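Local coordinates for succinoglycan biosynthesis protein (Bacillus cereus ATCC 14579, PDB 3B55) that binds a calcium ion and is probably a hydrolase of the erythromycin esterase type, with a natural substrate that is not established, at residues K54-T59 against F91-R96; N63-L68 against H95-Y100; G81-G86 against T341-G346; N109-E114 against G299-W304. The protein carries 1 engineered substitution. One frame throughout, in Å; residues are numbered along the deposited sequence.

Contact 1: K54-T59 against F91-R96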
loop_
_atom_site.group_PDB
_atom_site.type_symbol
_atom_site.label_atom_id
_atom_site.label_comp_id
_atom_site.label_asym_id
_atom_site.label_seq_id
_atom_site.Cartn_x
_atom_site.Cartn_y
_atom_site.Cartn_z
ATOM N N LYS A 54 -5.848 5.575 -23.094
ATOM C CA LYS A 54 -5.260 6.513 -24.038
ATOM C C LYS A 54 -3.858 7.001 -23.672
ATOM O O LYS A 54 -3.002 7.151 -24.543
ATOM C CB LYS A 54 -6.222 7.699 -24.211
ATOM C CG LYS A 54 -6.094 8.456 -25.520
ATOM C CD LYS A 54 -7.426 9.099 -25.913
ATOM C CE LYS A 54 -8.489 8.039 -26.225
ATOM N NZ LYS A 54 -9.786 8.629 -26.670
ATOM N N THR A 55 -3.614 7.244 -22.387
ATOM C CA THR A 55 -2.309 7.731 -21.941
ATOM C C THR A 55 -2.032 7.283 -20.512
ATOM O O THR A 55 -2.843 6.581 -19.907
ATOM C CB THR A 55 -2.261 9.268 -21.910
ATOM O OG1 THR A 55 -3.033 9.736 -20.797
ATOM C CG2 THR A 55 -2.845 9.860 -23.188
ATOM N N THR A 56 -0.878 7.701 -19.990
ATOM C CA THR A 56 -0.483 7.436 -18.607
ATOM C C THR A 56 -0.230 8.809 -17.964
ATOM O O THR A 56 0.214 8.907 -16.822
ATOM C CB THR A 56 0.815 6.566 -18.502
ATOM O OG1 THR A 56 1.887 7.188 -19.215
ATOM C CG2 THR A 56 0.587 5.183 -19.067
ATOM N N ASN A 57 -0.527 9.864 -18.723
ATOM C CA ASN A 57 -0.357 11.246 -18.266
ATOM C C ASN A 57 -1.437 11.568 -17.229
ATOM O O ASN A 57 -2.637 11.455 -17.504
ATOM C CB ASN A 57 -0.485 12.212 -19.450
ATOM C CG ASN A 57 -0.035 13.623 -19.106
ATOM O OD1 ASN A 57 -0.367 14.152 -18.051
ATOM N ND2 ASN A 57 0.721 14.241 -20.009
ATOM N N PRO A 58 -1.028 11.984 -16.024
ATOM C CA PRO A 58 -1.982 12.312 -14.957
ATOM C C PRO A 58 -2.974 13.439 -15.256
ATOM O O PRO A 58 -4.093 13.421 -14.743
ATOM C CB PRO A 58 -1.075 12.645 -13.770
ATOM C CG PRO A 58 0.139 11.784 -14.026
ATOM C CD PRO A 58 0.355 12.003 -15.510
ATOM N N THR A 59 -2.574 14.407 -16.078
ATOM C CA THR A 59 -3.436 15.542 -16.393
ATOM C C THR A 59 -4.348 15.331 -17.595
ATOM O O THR A 59 -5.138 16.207 -17.934
ATOM C CB THR A 59 -2.615 16.820 -16.653
ATOM O OG1 THR A 59 -1.816 16.647 -17.831
ATOM C CG2 THR A 59 -1.707 17.123 -15.472
ATOM N N PHE A 91 3.455 4.486 -11.709
ATOM C CA PHE A 91 3.056 5.497 -10.737
ATOM C C PHE A 91 2.015 6.453 -11.321
ATOM O O PHE A 91 0.966 6.667 -10.722
ATOM C CB PHE A 91 4.252 6.332 -10.268
ATOM C CG PHE A 91 5.155 5.629 -9.281
ATOM C CD1 PHE A 91 4.628 4.763 -8.322
ATOM C CD2 PHE A 91 6.526 5.871 -9.284
ATOM C CE1 PHE A 91 5.454 4.145 -7.383
ATOM C CE2 PHE A 91 7.363 5.261 -8.350
ATOM C CZ PHE A 91 6.826 4.397 -7.395
ATOM N N THR A 92 2.297 7.027 -12.490
ATOM C CA THR A 92 1.362 7.977 -13.081
ATOM C C THR A 92 0.005 7.377 -13.424
ATOM O O THR A 92 -1.015 8.052 -13.303
ATOM C CB THR A 92 1.932 8.650 -14.350
ATOM O OG1 THR A 92 2.188 7.660 -15.352
ATOM C CG2 THR A 92 3.215 9.424 -14.022
HETATM N N MSE A 93 -0.017 6.117 -13.855
HETATM C CA MSE A 93 -1.279 5.471 -14.193
HETATM C C MSE A 93 -2.097 5.253 -12.917
HETATM O O MSE A 93 -3.329 5.317 -12.934
HETATM C CB MSE A 93 -1.033 4.126 -14.876
HETATM C CG MSE A 93 -2.288 3.468 -15.402
HETATM SE SE MSE A 93 -3.236 4.566 -16.708
HETATM C CE MSE A 93 -2.210 4.163 -18.271
ATOM N N LYS A 94 -1.410 4.992 -11.808
ATOM C CA LYS A 94 -2.097 4.782 -10.540
ATOM C C LYS A 94 -2.624 6.123 -10.037
ATOM O O LYS A 94 -3.648 6.193 -9.356
ATOM C CB LYS A 94 -1.145 4.164 -9.517
ATOM C CG LYS A 94 -0.996 2.657 -9.665
ATOM C CD LYS A 94 -0.133 2.079 -8.555
ATOM C CE LYS A 94 -0.718 2.382 -7.179
ATOM N NZ LYS A 94 0.159 1.832 -6.108
ATOM N N HIS A 95 -1.909 7.185 -10.390
ATOM C CA HIS A 95 -2.288 8.536 -10.015
ATOM C C HIS A 95 -3.617 8.852 -10.714
ATOM O O HIS A 95 -4.555 9.360 -10.098
ATOM C CB HIS A 95 -1.174 9.501 -10.452
ATOM C CG HIS A 95 -1.443 10.945 -10.149
ATOM N ND1 HIS A 95 -0.475 11.917 -10.291
ATOM C CD2 HIS A 95 -2.570 11.589 -9.768
ATOM C CE1 HIS A 95 -0.996 13.100 -10.015
ATOM N NE2 HIS A 95 -2.265 12.929 -9.695
ATOM N N ARG A 96 -3.694 8.530 -12.000
ATOM C CA ARG A 96 -4.902 8.777 -12.773
ATOM C C ARG A 96 -6.119 8.053 -12.196
ATOM O O ARG A 96 -7.226 8.595 -12.182
ATOM C CB ARG A 96 -4.706 8.329 -14.217
ATOM C CG ARG A 96 -3.562 9.008 -14.962
ATOM C CD ARG A 96 -3.707 8.726 -16.445
ATOM N NE ARG A 96 -4.987 9.244 -16.924
ATOM C CZ ARG A 96 -5.779 8.617 -17.785
ATOM N NH1 ARG A 96 -5.424 7.434 -18.277
ATOM N NH2 ARG A 96 -6.932 9.166 -18.144
#

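Contact 2: N63-L68 against H95-Y100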
loop_
_atom_site.group_PDB
_atom_site.type_symbol
_atom_site.label_atom_id
_atom_site.label_comp_id
_atom_site.label_asym_id
_atom_site.label_seq_id
_atom_site.Cartn_x
_atom_site.Cartn_y
_atom_site.Cartn_z
ATOM N N ASN A 63 -11.731 10.329 -19.087
ATOM C CA ASN A 63 -12.753 9.609 -19.840
ATOM C C ASN A 63 -12.501 8.143 -20.151
ATOM O O ASN A 63 -13.444 7.357 -20.171
ATOM C CB ASN A 63 -13.062 10.350 -21.140
ATOM C CG ASN A 63 -14.038 11.489 -20.934
ATOM O OD1 ASN A 63 -14.225 12.334 -21.814
ATOM N ND2 ASN A 63 -14.681 11.508 -19.772
ATOM N N ASP A 64 -11.251 7.760 -20.391
ATOM C CA ASP A 64 -10.971 6.364 -20.700
ATOM C C ASP A 64 -11.133 5.457 -19.484
ATOM O O ASP A 64 -11.156 4.236 -19.621
ATOM C CB ASP A 64 -9.563 6.209 -21.294
ATOM C CG ASP A 64 -8.484 6.857 -20.438
ATOM O OD1 ASP A 64 -8.818 7.442 -19.385
ATOM O OD2 ASP A 64 -7.297 6.777 -20.816
ATOM N N LEU A 65 -11.264 6.054 -18.302
ATOM C CA LEU A 65 -11.424 5.285 -17.066
ATOM C C LEU A 65 -12.886 5.035 -16.676
ATOM O O LEU A 65 -13.167 4.356 -15.687
ATOM C CB LEU A 65 -10.684 5.986 -15.913
ATOM C CG LEU A 65 -9.155 5.814 -15.943
ATOM C CD1 LEU A 65 -8.500 6.641 -14.860
ATOM C CD2 LEU A 65 -8.807 4.347 -15.760
ATOM N N LYS A 66 -13.810 5.576 -17.463
ATOM C CA LYS A 66 -15.237 5.420 -17.200
ATOM C C LYS A 66 -15.693 3.973 -17.001
ATOM O O LYS A 66 -16.577 3.710 -16.189
ATOM C CB LYS A 66 -16.045 6.063 -18.327
ATOM C CG LYS A 66 -15.878 7.570 -18.399
ATOM C CD LYS A 66 -17.077 8.291 -17.816
ATOM C CE LYS A 66 -18.093 8.600 -18.895
ATOM N NZ LYS A 66 -17.515 9.568 -19.866
ATOM N N PRO A 67 -15.117 3.015 -17.753
ATOM C CA PRO A 67 -15.521 1.609 -17.596
ATOM C C PRO A 67 -15.256 1.077 -16.187
ATOM O O PRO A 67 -15.764 0.028 -15.793
ATOM C CB PRO A 67 -14.682 0.890 -18.650
ATOM C CG PRO A 67 -14.571 1.932 -19.741
ATOM C CD PRO A 67 -14.265 3.183 -18.945
ATOM N N LEU A 68 -14.467 1.821 -15.425
ATOM C CA LEU A 68 -14.113 1.424 -14.069
ATOM C C LEU A 68 -15.273 1.642 -13.091
ATOM O O LEU A 68 -15.390 0.937 -12.088
ATOM C CB LEU A 68 -12.883 2.216 -13.622
ATOM C CG LEU A 68 -11.913 1.615 -12.610
ATOM C CD1 LEU A 68 -11.521 0.189 -13.008
ATOM C CD2 LEU A 68 -10.686 2.506 -12.552
ATOM N N HIS A 95 -1.909 7.185 -10.390
ATOM C CA HIS A 95 -2.288 8.536 -10.015
ATOM C C HIS A 95 -3.617 8.852 -10.714
ATOM O O HIS A 95 -4.555 9.360 -10.098
ATOM C CB HIS A 95 -1.174 9.501 -10.452
ATOM C CG HIS A 95 -1.443 10.945 -10.149
ATOM N ND1 HIS A 95 -0.475 11.917 -10.291
ATOM C CD2 HIS A 95 -2.570 11.589 -9.768
ATOM C CE1 HIS A 95 -0.996 13.100 -10.015
ATOM N NE2 HIS A 95 -2.265 12.929 -9.695
ATOM N N ARG A 96 -3.694 8.530 -12.000
ATOM C CA ARG A 96 -4.902 8.777 -12.773
ATOM C C ARG A 96 -6.119 8.053 -12.196
ATOM O O ARG A 96 -7.226 8.595 -12.182
ATOM C CB ARG A 96 -4.706 8.329 -14.217
ATOM C CG ARG A 96 -3.562 9.008 -14.962
ATOM C CD ARG A 96 -3.707 8.726 -16.445
ATOM N NE ARG A 96 -4.987 9.244 -16.924
ATOM C CZ ARG A 96 -5.779 8.617 -17.785
ATOM N NH1 ARG A 96 -5.424 7.434 -18.277
ATOM N NH2 ARG A 96 -6.932 9.166 -18.144
ATOM N N ILE A 97 -5.911 6.823 -11.740
ATOM C CA ILE A 97 -6.988 6.024 -11.170
ATOM C C ILE A 97 -7.487 6.622 -9.859
ATOM O O ILE A 97 -8.696 6.716 -9.632
ATOM C CB ILE A 97 -6.524 4.567 -10.935
ATOM C CG1 ILE A 97 -6.099 3.953 -12.275
ATOM C CG2 ILE A 97 -7.637 3.757 -10.295
ATOM C CD1 ILE A 97 -5.486 2.587 -12.167
ATOM N N VAL A 98 -6.558 7.017 -8.996
ATOM C CA VAL A 98 -6.941 7.638 -7.736
ATOM C C VAL A 98 -7.831 8.826 -8.076
ATOM O O VAL A 98 -8.902 8.995 -7.498
ATOM C CB VAL A 98 -5.706 8.136 -6.956
ATOM C CG1 VAL A 98 -6.142 8.880 -5.705
ATOM C CG2 VAL A 98 -4.824 6.953 -6.586
ATOM N N LYS A 99 -7.368 9.638 -9.025
ATOM C CA LYS A 99 -8.097 10.816 -9.487
ATOM C C LYS A 99 -9.526 10.451 -9.864
ATOM O O LYS A 99 -10.474 11.126 -9.474
ATOM C CB LYS A 99 -7.426 11.405 -10.722
ATOM C CG LYS A 99 -6.463 12.543 -10.470
ATOM C CD LYS A 99 -6.137 13.201 -11.798
ATOM C CE LYS A 99 -5.464 14.540 -11.618
ATOM N NZ LYS A 99 -5.275 15.213 -12.929
ATOM N N TYR A 100 -9.667 9.387 -10.649
ATOM C CA TYR A 100 -10.978 8.925 -11.084
ATOM C C TYR A 100 -11.836 8.453 -9.906
ATOM O O TYR A 100 -12.997 8.843 -9.779
ATOM C CB TYR A 100 -10.831 7.775 -12.074
ATOM C CG TYR A 100 -12.163 7.232 -12.513
ATOM C CD1 TYR A 100 -12.935 7.918 -13.450
ATOM C CD2 TYR A 100 -12.699 6.082 -11.927
ATOM C CE1 TYR A 100 -14.209 7.483 -13.789
ATOM C CE2 TYR A 100 -13.975 5.640 -12.257
ATOM C CZ TYR A 100 -14.723 6.347 -13.185
ATOM O OH TYR A 100 -16.000 5.939 -13.493
#

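Contact 3: G81-G86 against T341-G346. With CA (calcium ion), chain B.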
loop_
_atom_site.group_PDB
_atom_site.type_symbol
_atom_site.label_atom_id
_atom_site.label_comp_id
_atom_site.label_asym_id
_atom_site.label_seq_id
_atom_site.Cartn_x
_atom_site.Cartn_y
_atom_site.Cartn_z
ATOM N N GLY A 81 -2.494 -1.966 -6.746
ATOM C CA GLY A 81 -1.100 -2.376 -6.711
ATOM C C GLY A 81 -0.188 -1.914 -7.822
ATOM O O GLY A 81 -0.633 -1.581 -8.916
ATOM N N GLU A 82 1.107 -1.877 -7.524
ATOM C CA GLU A 82 2.107 -1.479 -8.513
ATOM C C GLU A 82 3.006 -2.675 -8.767
ATOM O O GLU A 82 3.533 -3.265 -7.830
ATOM C CB GLU A 82 2.915 -0.258 -8.031
ATOM C CG GLU A 82 3.239 -0.239 -6.547
ATOM C CD GLU A 82 3.577 1.169 -6.060
ATOM O OE1 GLU A 82 2.755 2.092 -6.276
ATOM O OE2 GLU A 82 4.658 1.364 -5.465
ATOM N N ALA A 83 3.149 -3.052 -10.034
ATOM C CA ALA A 83 3.973 -4.201 -10.387
ATOM C C ALA A 83 5.369 -4.066 -9.803
ATOM O O ALA A 83 6.012 -5.059 -9.495
ATOM C CB ALA A 83 4.045 -4.360 -11.910
ATOM N N THR A 84 5.818 -2.829 -9.647
ATOM C CA THR A 84 7.136 -2.529 -9.100
ATOM C C THR A 84 7.150 -1.124 -8.513
ATOM O O THR A 84 6.350 -0.276 -8.912
ATOM C CB THR A 84 8.225 -2.571 -10.183
ATOM O OG1 THR A 84 9.443 -2.053 -9.643
ATOM C CG2 THR A 84 7.823 -1.709 -11.392
ATOM N N HIS A 85 8.068 -0.876 -7.584
ATOM C CA HIS A 85 8.181 0.445 -6.975
ATOM C C HIS A 85 9.108 1.373 -7.747
ATOM O O HIS A 85 9.370 2.488 -7.300
ATOM C CB HIS A 85 8.717 0.351 -5.553
ATOM C CG HIS A 85 7.752 -0.244 -4.590
ATOM N ND1 HIS A 85 6.394 -0.021 -4.668
ATOM C CD2 HIS A 85 7.946 -1.003 -3.488
ATOM C CE1 HIS A 85 5.794 -0.611 -3.653
ATOM N NE2 HIS A 85 6.713 -1.211 -2.923
ATOM N N GLY A 86 9.602 0.935 -8.899
ATOM C CA GLY A 86 10.514 1.788 -9.642
ATOM C C GLY A 86 10.177 2.135 -11.081
ATOM O O GLY A 86 11.084 2.334 -11.885
ATOM N N THR A 341 -1.401 -3.976 -11.384
ATOM C CA THR A 341 -0.792 -3.483 -12.620
ATOM C C THR A 341 0.192 -4.527 -13.105
ATOM O O THR A 341 0.714 -5.310 -12.308
ATOM C CB THR A 341 -0.042 -2.139 -12.415
ATOM O OG1 THR A 341 0.732 -2.184 -11.208
ATOM C CG2 THR A 341 -1.034 -0.984 -12.353
ATOM N N SER A 342 0.430 -4.558 -14.411
ATOM C CA SER A 342 1.357 -5.525 -14.969
ATOM C C SER A 342 2.171 -4.885 -16.086
ATOM O O SER A 342 1.720 -3.953 -16.753
ATOM C CB SER A 342 0.595 -6.746 -15.479
ATOM O OG SER A 342 1.475 -7.841 -15.678
ATOM N N VAL A 343 3.372 -5.400 -16.293
ATOM C CA VAL A 343 4.256 -4.842 -17.294
ATOM C C VAL A 343 4.671 -5.855 -18.349
ATOM O O VAL A 343 4.240 -7.008 -18.322
ATOM C CB VAL A 343 5.509 -4.279 -16.612
ATOM C CG1 VAL A 343 5.126 -3.107 -15.714
ATOM C CG2 VAL A 343 6.177 -5.372 -15.787
ATOM N N TYR A 344 5.522 -5.411 -19.269
ATOM C CA TYR A 344 6.016 -6.260 -20.344
ATOM C C TYR A 344 7.465 -5.928 -20.717
ATOM O O TYR A 344 8.373 -6.718 -20.467
ATOM C CB TYR A 344 5.102 -6.125 -21.564
ATOM C CG TYR A 344 5.526 -6.967 -22.743
ATOM C CD1 TYR A 344 5.823 -8.322 -22.585
ATOM C CD2 TYR A 344 5.643 -6.410 -24.017
ATOM C CE1 TYR A 344 6.229 -9.100 -23.663
ATOM C CE2 TYR A 344 6.046 -7.181 -25.106
ATOM C CZ TYR A 344 6.336 -8.524 -24.922
ATOM O OH TYR A 344 6.733 -9.287 -25.996
ATOM N N GLU A 345 7.686 -4.758 -21.305
ATOM C CA GLU A 345 9.036 -4.365 -21.689
ATOM C C GLU A 345 9.415 -3.023 -21.074
ATOM O O GLU A 345 8.545 -2.241 -20.675
ATOM C CB GLU A 345 9.163 -4.276 -23.215
ATOM C CG GLU A 345 8.888 -5.579 -23.959
ATOM C CD GLU A 345 9.025 -5.436 -25.473
ATOM O OE1 GLU A 345 8.496 -4.449 -26.028
ATOM O OE2 GLU A 345 9.649 -6.317 -26.106
ATOM N N GLY A 346 10.718 -2.765 -20.987
ATOM C CA GLY A 346 11.174 -1.507 -20.425
ATOM C C GLY A 346 12.197 -1.624 -19.312
ATOM O O GLY A 346 12.715 -2.706 -19.035
HETATM CA CA CA B . 6.939 -2.462 -0.910
#

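Contact 4: N109-E114 against G299-W304. With CA (calcium ion), chain B.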
loop_
_atom_site.group_PDB
_atom_site.type_symbol
_atom_site.label_atom_id
_atom_site.label_comp_id
_atom_site.label_asym_id
_atom_site.label_seq_id
_atom_site.Cartn_x
_atom_site.Cartn_y
_atom_site.Cartn_z
ATOM N N ASN A 109 -10.037 8.499 1.085
ATOM C CA ASN A 109 -8.824 8.166 1.817
ATOM C C ASN A 109 -7.854 7.392 0.962
ATOM O O ASN A 109 -8.238 6.495 0.221
ATOM C CB ASN A 109 -9.151 7.351 3.067
ATOM C CG ASN A 109 -10.235 7.982 3.890
ATOM O OD1 ASN A 109 -11.408 7.629 3.766
ATOM N ND2 ASN A 109 -9.857 8.942 4.728
ATOM N N LEU A 110 -6.591 7.766 1.060
ATOM C CA LEU A 110 -5.546 7.094 0.325
ATOM C C LEU A 110 -4.595 6.515 1.360
ATOM O O LEU A 110 -3.930 7.257 2.091
ATOM C CB LEU A 110 -4.791 8.072 -0.578
ATOM C CG LEU A 110 -3.568 7.484 -1.304
ATOM C CD1 LEU A 110 -3.993 6.335 -2.191
ATOM C CD2 LEU A 110 -2.902 8.561 -2.150
ATOM N N VAL A 111 -4.565 5.191 1.439
ATOM C CA VAL A 111 -3.684 4.511 2.364
ATOM C C VAL A 111 -2.464 4.077 1.567
ATOM O O VAL A 111 -2.560 3.282 0.629
ATOM C CB VAL A 111 -4.362 3.278 3.006
ATOM C CG1 VAL A 111 -3.371 2.549 3.896
ATOM C CG2 VAL A 111 -5.563 3.730 3.836
ATOM N N LEU A 112 -1.315 4.616 1.943
ATOM C CA LEU A 112 -0.073 4.305 1.258
ATOM C C LEU A 112 0.722 3.255 1.975
ATOM O O LEU A 112 0.685 3.149 3.203
ATOM C CB LEU A 112 0.826 5.541 1.152
ATOM C CG LEU A 112 0.351 6.770 0.392
ATOM C CD1 LEU A 112 1.375 7.867 0.596
ATOM C CD2 LEU A 112 0.175 6.464 -1.089
ATOM N N GLU A 113 1.463 2.498 1.181
ATOM C CA GLU A 113 2.330 1.480 1.710
ATOM C C GLU A 113 3.522 2.304 2.209
ATOM O O GLU A 113 4.651 2.195 1.716
ATOM C CB GLU A 113 2.769 0.552 0.601
ATOM C CG GLU A 113 3.515 -0.620 1.096
ATOM C CD GLU A 113 4.442 -1.122 0.058
ATOM O OE1 GLU A 113 3.988 -1.692 -0.961
ATOM O OE2 GLU A 113 5.639 -0.913 0.278
ATOM N N GLU A 114 3.239 3.153 3.187
ATOM C CA GLU A 114 4.240 4.032 3.774
ATOM C C GLU A 114 4.053 4.018 5.288
ATOM O O GLU A 114 2.973 3.701 5.786
ATOM C CB GLU A 114 4.040 5.446 3.213
ATOM C CG GLU A 114 5.012 6.495 3.722
ATOM C CD GLU A 114 6.449 6.130 3.428
ATOM O OE1 GLU A 114 6.988 5.241 4.121
ATOM O OE2 GLU A 114 7.033 6.727 2.502
ATOM N N GLY A 299 -14.103 5.981 6.009
ATOM C CA GLY A 299 -14.860 5.779 4.780
ATOM C C GLY A 299 -14.236 5.029 3.614
ATOM O O GLY A 299 -13.324 4.223 3.781
ATOM N N LYS A 300 -14.742 5.305 2.416
ATOM C CA LYS A 300 -14.249 4.664 1.207
ATOM C C LYS A 300 -12.756 4.938 1.075
ATOM O O LYS A 300 -12.322 6.090 1.005
ATOM C CB LYS A 300 -15.034 5.174 -0.001
ATOM C CG LYS A 300 -16.541 4.989 0.177
ATOM C CD LYS A 300 -17.175 4.260 -0.989
ATOM C CE LYS A 300 -17.119 5.079 -2.257
ATOM N NZ LYS A 300 -17.876 4.421 -3.362
ATOM N N THR A 301 -11.979 3.862 1.035
ATOM C CA THR A 301 -10.527 3.958 0.990
ATOM C C THR A 301 -9.840 3.291 -0.195
ATOM O O THR A 301 -10.350 2.318 -0.769
ATOM C CB THR A 301 -9.950 3.355 2.294
ATOM O OG1 THR A 301 -10.456 4.092 3.413
ATOM C CG2 THR A 301 -8.422 3.414 2.311
ATOM N N ILE A 302 -8.672 3.831 -0.543
ATOM C CA ILE A 302 -7.840 3.320 -1.633
ATOM C C ILE A 302 -6.512 2.843 -1.049
ATOM O O ILE A 302 -5.750 3.641 -0.518
ATOM C CB ILE A 302 -7.509 4.414 -2.670
ATOM C CG1 ILE A 302 -8.795 4.964 -3.285
ATOM C CG2 ILE A 302 -6.619 3.845 -3.755
ATOM C CD1 ILE A 302 -8.560 6.048 -4.306
ATOM N N VAL A 303 -6.229 1.550 -1.151
ATOM C CA VAL A 303 -4.980 1.021 -0.619
ATOM C C VAL A 303 -3.946 0.965 -1.738
ATOM O O VAL A 303 -3.992 0.103 -2.607
ATOM C CB VAL A 303 -5.179 -0.383 -0.023
ATOM C CG1 VAL A 303 -3.867 -0.886 0.566
ATOM C CG2 VAL A 303 -6.261 -0.330 1.043
ATOM N N TRP A 304 -3.020 1.912 -1.694
ATOM C CA TRP A 304 -1.958 2.043 -2.671
ATOM C C TRP A 304 -0.684 1.379 -2.155
ATOM O O TRP A 304 -0.095 1.825 -1.161
ATOM C CB TRP A 304 -1.740 3.538 -2.926
ATOM C CG TRP A 304 -0.536 3.918 -3.720
ATOM C CD1 TRP A 304 0.770 3.628 -3.434
ATOM C CD2 TRP A 304 -0.514 4.764 -4.875
ATOM N NE1 TRP A 304 1.600 4.249 -4.332
ATOM C CE2 TRP A 304 0.839 4.954 -5.228
ATOM C CE3 TRP A 304 -1.507 5.383 -5.642
ATOM C CZ2 TRP A 304 1.227 5.740 -6.320
ATOM C CZ3 TRP A 304 -1.119 6.170 -6.732
ATOM C CH2 TRP A 304 0.236 6.340 -7.057
HETATM CA CA CA B . 6.939 -2.462 -0.910
#

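Contact 1: K54-T59 against F91-R96
Thr-92 OG1 donates a hydrogen bond to Thr-56 O at 2.8 Å, tying a loop of irregular backbone to the flank of helix 88-104. With chi1 at 62° the hydroxyl sits between the backbone N and carbonyl carbon of Thr-92, facing the loop, and it meets the Thr-56 carbonyl from 28° off that group's plane. Glu-89 O, one helical turn back, is a second partner of the same hydroxyl. Just beyond, Pro-58 wedges between two helix side chains. Its CG packs 3.6 Å from Thr-92 CB, while its CB lies over one face of the His-95 imidazole, 3.9 Å from the ring centroid and 22° off the normal, a CH-pi contact displaced toward the ring rim. Helix 88-104 is the connection of a beta-alpha-beta crossover between parallel strands 77-82 and 109-112 of the central mixed sheet, and the loop that follows strand 51-53 runs across its early turns. The alkyl part of Arg-96 lies along this loop, CG 3.7 Å from Pro-58 CA and CD 3.1 Å from Asn-57 O; its guanidinium goes on to a salt bridge with Asp-64. Selenomethionine Met-93, bent at chi2 and chi3, brings SE to 3.8 Å from Thr-55 O; its other neighbours include Gln-382 and Val-431 of the sheet. Two turns shape the loop: Thr-55 OG1 accepts from Asn-57 N in an ST turn, and Asn-57 OD1 accepts from Thr-59 N, at 3.0 Å, in an Asx turn. Thr-59 OG1 reaches that same OD1 from the same face of the amide.

Contact 2: N63-L68 against H95-Y100
Asp-64 and Arg-96 form an end-on, two-pronged salt bridge. NH2 of Arg-96 donates to Asp-64 OD1 at 2.8 Å on its syn lone pair, and NH1 of Arg-96 donates to Asp-64 OD2 at 3.2 Å, also from the syn side. The carboxylate lies at the guanidinium edge, yet the two planes are twisted 43° apart. OD2 also accepts from Lys-54 N, so both ends of the carboxylate are held. The apolar part centres on Tyr-100, whose CG stands anti to its backbone N (chi1 178°), sending the ring out from helix 88-104 toward the turn. Leu-65 CB lies over a ring face, 4.2 Å from the centroid and 27° off the normal. Leu-65 CD1 continues back to Tyr-100 CB at 3.8 Å. Leu-68 CB meets Tyr-100 CE2 at 3.8 Å, while Leu-68 CD2 crosses Ile-97 CG2 at 4.0 Å. Among polar contacts with the ring, Leu-65 O sits above one face, 3.6 Å from Tyr-100 CZ; the same oxygen accepts from Leu-68 N. That bond closes a type I beta turn, leading from a 3-10 segment to helix 68-72 and packed on the crossover helix of the central sheet of the alpha/beta fold.

Contact 3: G81-G86 against T341-G346
Thr-341 has chi1 at 44°, which places OG1 between its own backbone N and carbonyl carbon and points it at the end of strand 77-82. There the hydroxyl works both ways: it donates to Gly-81 O at 2.7 Å, tilted 31° from the carbonyl plane, and accepts from Ala-83 N at 2.8 Å, a bent bond with 134° at the hydrogen. CG2 of Thr-341, anti to the carbonyl carbon, is left beside Gly-81 O at 3.5 Å. Strands 77-82 and 336-344 are parallel neighbours in the central sheet, with Gly-81 paired through its backbone to Ile-339; past that pairing the threonine side chain joins the two as the first strand gives way to a loop. Ala-83 CB turns back onto the second strand, 3.5 Å from Thr-341 O and 4.1 Å from Val-343 CG1. On the other side of the loop, His-85 NE2 binds the calcium ion at 2.4 Å. Its ND1 donates to Glu-82 OE2, modelled doubtfully short, with Glu-82 CD at the ring edge, in its plane. Phe-141 and His-306 pack edge-to-face with the imidazole. An ST turn, Gly-86 N to Thr-84 OG1 at 3.1 Å, shapes the backbone around His-85.

Contact 4: N109-E114 against G299-W304
Leu-112 and Trp-304 lie side by side and point the same way, so that Leu-112 CD2 rests over the five-membered ring of Trp-304, 3.9 Å from its centroid and 21° off the normal. Leu-110 comes in at a slant with CD1 3.7 Å from Trp-304 CB, and the same methyl touches Ile-302 CG2. This sheet face is covered by Leu-149 and its helix 144-158, and the indole also takes a cation-pi contact from Lys-94. On the reverse face Val-111 CG2 meets Thr-301 CG2 at 3.3 Å, tighter than usual for methyls, while Thr-301 OG1 turns aside to donate to Gly-299 O. The pairs face each other because the strands run parallel and in register, Asn-109 beside Thr-301 through Leu-112 beside Trp-304, with axes 22° apart. Ile-302 N donates to Asn-109 O at 2.8 Å, Val-111 N to Ile-302 O at 2.8 Å, and Trp-304 N to Val-111 O at 2.7 Å; weaker bonds, from Asn-109 N to Lys-300 O and from Glu-113 N to Trp-304 O, close the ladder. The chain then turns a corner at Glu-113. Its side chain extends to bring OE2 to 2.3 Å from the calcium ion, and OE1 accepts from His-306 N. Binding the metal through one oxygen while a backbone N-H holds the other should fix the carboxylate's rotation and keep OE2 directed at the ion.

Contacts 1 and 2 share His-95 and Arg-96 on helix 88-104, with centres about 9 Å apart; Pro-58 O and Lys-99 NZ, 2.8 Å apart in a probable hydrogen bond, join them again. The helix also reaches inward: from contact 1, Lys-94 NZ makes a salt bridge with Glu-82 OE1 of contact 3 at 2.6 Å, and Val-98 CG2, from contact 2, packs 3.8 Å from Trp-304 CE3 of contact 4. Contacts 3 and 4 lie in one sheet, where strands 77-82 and 301-306 are neighbours. Their centres are about 19 Å apart, but the calcium ion unites them, His-85 coming from contact 3 and Glu-113 from contact 4. Contacts 1 and 2 lie away from the metal.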